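Local atomic coordinates of CalS13 (Micromonospora echinospora, PDB entry 4ZAS), a protein that is a DegT/DnrJ/EryC1-family protein that probably acts as a pyridoxal 5'-phosphate-dependent sugar aminotransferase and binds dTDP-4-keto-6-deoxyglucose. Residues Arg333-Pro336 and Ala337-Arg341; His395-Glu398 and Thr399-Gly403. All coordinates share one frame; numbering follows the deposited sequence.

Contact 1 of 2, residues Arg333-Pro336 and Ala337-Arg341; sequences RDRP and AFMRR
Met-339 lays its thioether against the aliphatic stem of Arg-335, one turn back along the helix, in the first turn of helix 335-344, for which Asp-334 is the N-cap residue. The two side chains cross at a slant, Met-339 CE sitting 3.6 Å from Arg-335 CG. The methionine chain folds back at its last torsion (chi3 -81°), which brings the methyl onto the arginine stem. Beneath them, Met-339 N donates to Arg-335 O at 2.9 Å in a nearly straight bond (N-H...O 173°). The rungs before and after it are Phe-338 N to Asp-334 O (3.0 Å) and Arg-340 N to Pro-336 O (3.0 Å). Pro-336, which has no N-H to give, occupies the first turn, where none is needed for an i to i-4 bond. Farther out, Arg-335 NH1 is bonded to the carbonyl oxygens of Ala-376 and Val-379, which holds the guanidinium beside strand 379-382. Phe-338 meets Trp-404 edge-to-face and packs on Val-380, while Met-339 also touches Thr-259 of the second subunit. On the N-cap side, the carboxylate of Asp-334 leans over the methyl of Ala-337, Asp-334 OD1 lying 3.5 Å from Ala-337 CB.

Contact 2 of 2, residues His395-Glu398 and Thr399-Gly403; sequences HVVE and TIKSG
Thr-399 turns its hydroxyl back onto His-395: OG1 lies anti to its own carbonyl carbon (chi1 -61°) and donates to His-395 O at 2.6 Å. The same oxygen takes the backbone N-H of Thr-399 (N to O 2.9 Å), and the two donors reach it from opposite faces of the carbonyl plane. His-395 brings its ring round to this hydroxyl, with CG anti to the backbone N (chi1 -177°), so that OG1 stands 3.6 Å above the centre of one ring face. NE2 of that ring is bonded to Ala-345 O, which fixes the imidazole's rotation. This is the C-terminal end of helix 390-401. On another side of it, Val-396 and Ile-400 lie alongside each other, Val-396 CG1 3.9 Å from Ile-400 CD1, and both pack on Ile-382. Val-397 likewise runs beside the extended chain of Lys-401, Val-397 CG1 4.0 Å from Lys-401 CE; Val-397 also packs on Phe-301 and Tyr-302 of helix 275-305. As the helix runs out, Ser-402 N bonds to Thr-399 O and, weakly, to Glu-398 O. Ser-402 OG folds back to a lone pair of Thr-399 O, 2.6 Å away, just before Gly-403 leaves helical geometry with positive phi.

Overall arrangement
Along the chain, strand 328-332 leads directly into contact 1 at the start of helix 335-344; strand 379-382 follows, and helix 390-401 then ends in contact 2. Each contact is local, its bonds linking residues four apart or fewer, and closes no long loop; the two lie in series, neither nested nor crossing, with centres about 12 Å apart. They meet where helix 335-344 faces the end of helix 390-401 and the residue after it: Phe-338 CE1 comes within 4.1 Å of Ile-400 CG1, and Arg-341 NH2 probably hydrogen-bonds Ser-402 OG. Strand 379-382 touches both, through Val-380 at contact 1 and Ile-382 at contact 2. The C-terminal Trp-404 returns to contact 1, while contact 2 also rests on helix 275-305.

Contact 1 of 2, residues Arg333-Pro336 and Ala337-Arg341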
loop_
_atom_site.group_PDB
_atom_site.type_symbol
_atom_site.label_atom_id
_atom_site.label_comp_id
_atom_site.label_asym_id
_atom_site.label_seq_id
_atom_site.Cartn_x
_atom_site.Cartn_y
_atom_site.Cartn_z
ATOM N N ARG A 333 6.961 36.181 12.359
ATOM C CA ARG A 333 8.356 36.615 12.381
ATOM C C ARG A 333 9.120 35.726 13.362
ATOM O O ARG A 333 8.544 35.264 14.347
ATOM C CB ARG A 333 8.478 38.094 12.785
ATOM C CG ARG A 333 8.063 38.368 14.235
ATOM C CD ARG A 333 8.537 39.713 14.840
ATOM N NE ARG A 333 8.118 39.747 16.242
ATOM C CZ ARG A 333 8.806 39.183 17.244
ATOM N NH1 ARG A 333 9.964 38.569 17.013
ATOM N NH2 ARG A 333 8.341 39.232 18.487
ATOM N N ASP A 334 10.397 35.480 13.084
ATOM C CA ASP A 334 11.276 34.718 13.983
ATOM C C ASP A 334 10.654 33.388 14.429
ATOM O O ASP A 334 10.529 33.121 15.629
ATOM C CB ASP A 334 11.644 35.538 15.226
ATOM C CG ASP A 334 12.980 35.104 15.849
ATOM O OD1 ASP A 334 13.449 33.981 15.563
ATOM O OD2 ASP A 334 13.551 35.871 16.662
ATOM N N ARG A 335 10.244 32.568 13.469
ATOM C CA ARG A 335 9.600 31.291 13.790
ATOM C C ARG A 335 10.376 30.397 14.777
ATOM O O ARG A 335 9.748 29.753 15.619
ATOM C CB ARG A 335 9.312 30.492 12.519
ATOM C CG ARG A 335 8.554 29.212 12.805
ATOM C CD ARG A 335 8.239 28.434 11.536
ATOM N NE ARG A 335 9.464 28.103 10.821
ATOM C CZ ARG A 335 9.521 27.800 9.530
ATOM N NH1 ARG A 335 8.410 27.742 8.815
ATOM N NH2 ARG A 335 10.689 27.533 8.970
ATOM N N PRO A 336 11.724 30.317 14.666
ATOM C CA PRO A 336 12.390 29.454 15.652
ATOM C C PRO A 336 12.182 29.900 17.108
ATOM O O PRO A 336 11.948 29.050 17.968
ATOM C CB PRO A 336 13.871 29.560 15.268
ATOM C CG PRO A 336 13.871 29.926 13.829
ATOM C CD PRO A 336 12.670 30.806 13.642
ATOM N N ALA A 337 12.252 31.205 17.375
ATOM C CA ALA A 337 12.014 31.704 18.727
ATOM C C ALA A 337 10.547 31.487 19.099
ATOM O O ALA A 337 10.237 31.197 20.254
ATOM C CB ALA A 337 12.414 33.180 18.857
ATOM N N PHE A 338 9.655 31.600 18.120
ATOM C CA PHE A 338 8.228 31.365 18.353
ATOM C C PHE A 338 7.954 29.931 18.835
ATOM O O PHE A 338 7.344 29.711 19.879
ATOM C CB PHE A 338 7.434 31.626 17.071
ATOM C CG PHE A 338 5.946 31.371 17.198
ATOM C CD1 PHE A 338 5.106 32.319 17.747
ATOM C CD2 PHE A 338 5.396 30.159 16.793
ATOM C CE1 PHE A 338 3.747 32.085 17.860
ATOM C CE2 PHE A 338 4.039 29.918 16.916
ATOM C CZ PHE A 338 3.215 30.889 17.452
ATOM N N MET A 339 8.422 28.961 18.062
ATOM C CA MET A 339 8.191 27.547 18.359
ATOM C C MET A 339 8.851 27.213 19.675
ATOM O O MET A 339 8.303 26.456 20.474
ATOM C CB MET A 339 8.730 26.659 17.232
ATOM C CG MET A 339 8.212 27.058 15.867
ATOM S SD MET A 339 8.582 25.884 14.567
ATOM C CE MET A 339 10.284 26.351 14.200
ATOM N N ARG A 340 10.025 27.789 19.899
ATOM C CA ARG A 340 10.762 27.542 21.128
ATOM C C ARG A 340 9.979 28.027 22.345
ATOM O O ARG A 340 9.843 27.315 23.334
ATOM C CB ARG A 340 12.116 28.245 21.073
ATOM C CG ARG A 340 13.037 27.972 22.239
ATOM C CD ARG A 340 13.196 26.479 22.481
ATOM N NE ARG A 340 14.462 26.203 23.153
ATOM C CZ ARG A 340 14.684 26.414 24.446
ATOM N NH1 ARG A 340 13.705 26.859 25.224
ATOM N NH2 ARG A 340 15.876 26.153 24.971
ATOM N N ARG A 341 9.429 29.233 22.240
ATOM C CA ARG A 341 8.657 29.839 23.321
ATOM C C ARG A 341 7.435 28.990 23.672
ATOM O O ARG A 341 7.195 28.700 24.843
ATOM C CB ARG A 341 8.222 31.249 22.915
ATOM C CG ARG A 341 7.424 32.044 23.934
ATOM C CD ARG A 341 8.296 32.719 24.958
ATOM N NE ARG A 341 7.525 33.735 25.677
ATOM C CZ ARG A 341 8.004 34.506 26.654
ATOM N NH1 ARG A 341 9.269 34.387 27.047
ATOM N NH2 ARG A 341 7.219 35.417 27.225
#

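Contact 2 of 2, residues His395-Glu398 and Thr399-Gly403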
loop_
_atom_site.group_PDB
_atom_site.type_symbol
_atom_site.label_atom_id
_atom_site.label_comp_id
_atom_site.label_asym_id
_atom_site.label_seq_id
_atom_site.Cartn_x
_atom_site.Cartn_y
_atom_site.Cartn_z
ATOM N N HIS A 395 -4.468 29.013 27.034
ATOM C CA HIS A 395 -3.040 28.943 27.269
ATOM C C HIS A 395 -2.218 29.241 26.031
ATOM O O HIS A 395 -1.171 29.876 26.123
ATOM C CB HIS A 395 -2.665 27.573 27.802
ATOM C CG HIS A 395 -1.218 27.449 28.136
ATOM N ND1 HIS A 395 -0.612 28.212 29.108
ATOM C CD2 HIS A 395 -0.245 26.673 27.605
ATOM C CE1 HIS A 395 0.671 27.902 29.173
ATOM N NE2 HIS A 395 0.918 26.971 28.269
ATOM N N VAL A 396 -2.678 28.743 24.887
ATOM C CA VAL A 396 -2.045 29.008 23.600
ATOM C C VAL A 396 -2.083 30.491 23.277
ATOM O O VAL A 396 -1.057 31.119 23.004
ATOM C CB VAL A 396 -2.715 28.206 22.490
ATOM C CG1 VAL A 396 -2.238 28.689 21.123
ATOM C CG2 VAL A 396 -2.458 26.720 22.692
ATOM N N VAL A 397 -3.284 31.047 23.322
ATOM C CA VAL A 397 -3.482 32.457 23.081
ATOM C C VAL A 397 -2.649 33.294 24.038
ATOM O O VAL A 397 -1.961 34.234 23.625
ATOM C CB VAL A 397 -4.961 32.803 23.223
ATOM C CG1 VAL A 397 -5.173 34.306 23.287
ATOM C CG2 VAL A 397 -5.774 32.141 22.117
ATOM N N GLU A 398 -2.678 32.927 25.315
ATOM C CA GLU A 398 -1.987 33.702 26.349
ATOM C C GLU A 398 -0.481 33.678 26.103
ATOM O O GLU A 398 0.203 34.694 26.240
ATOM C CB GLU A 398 -2.316 33.145 27.735
ATOM C CG GLU A 398 -2.386 34.152 28.886
ATOM C CD GLU A 398 -3.426 35.252 28.670
ATOM O OE1 GLU A 398 -4.418 35.016 27.935
ATOM O OE2 GLU A 398 -3.269 36.338 29.280
ATOM N N THR A 399 0.021 32.510 25.717
ATOM C CA THR A 399 1.443 32.321 25.451
ATOM C C THR A 399 1.940 33.129 24.257
ATOM O O THR A 399 2.973 33.791 24.340
ATOM C CB THR A 399 1.764 30.843 25.185
ATOM O OG1 THR A 399 1.425 30.071 26.340
ATOM C CG2 THR A 399 3.250 30.662 24.840
ATOM N N ILE A 400 1.182 33.091 23.161
ATOM C CA ILE A 400 1.528 33.826 21.947
ATOM C C ILE A 400 1.582 35.327 22.263
ATOM O O ILE A 400 2.465 36.038 21.779
ATOM C CB ILE A 400 0.531 33.508 20.784
ATOM C CG1 ILE A 400 0.589 32.025 20.415
ATOM C CG2 ILE A 400 0.828 34.356 19.565
ATOM C CD1 ILE A 400 -0.378 31.590 19.306
ATOM N N LYS A 401 0.656 35.793 23.099
ATOM C CA LYS A 401 0.589 37.203 23.513
ATOM C C LYS A 401 1.738 37.638 24.447
ATOM O O LYS A 401 1.988 38.840 24.620
ATOM C CB LYS A 401 -0.765 37.482 24.185
ATOM C CG LYS A 401 -1.929 37.680 23.204
ATOM C CD LYS A 401 -3.250 37.945 23.922
ATOM C CE LYS A 401 -4.395 38.174 22.942
ATOM N NZ LYS A 401 -5.716 38.263 23.636
ATOM N N SER A 402 2.417 36.675 25.071
ATOM C CA SER A 402 3.544 36.978 25.956
ATOM C C SER A 402 4.788 37.330 25.148
ATOM O O SER A 402 5.840 37.620 25.700
ATOM C CB SER A 402 3.853 35.798 26.882
ATOM O OG SER A 402 4.503 34.747 26.171
ATOM N N GLY A 403 4.674 37.250 23.833
ATOM C CA GLY A 403 5.769 37.600 22.958
ATOM C C GLY A 403 6.895 36.587 22.888
ATOM O O GLY A 403 6.929 35.584 23.611
#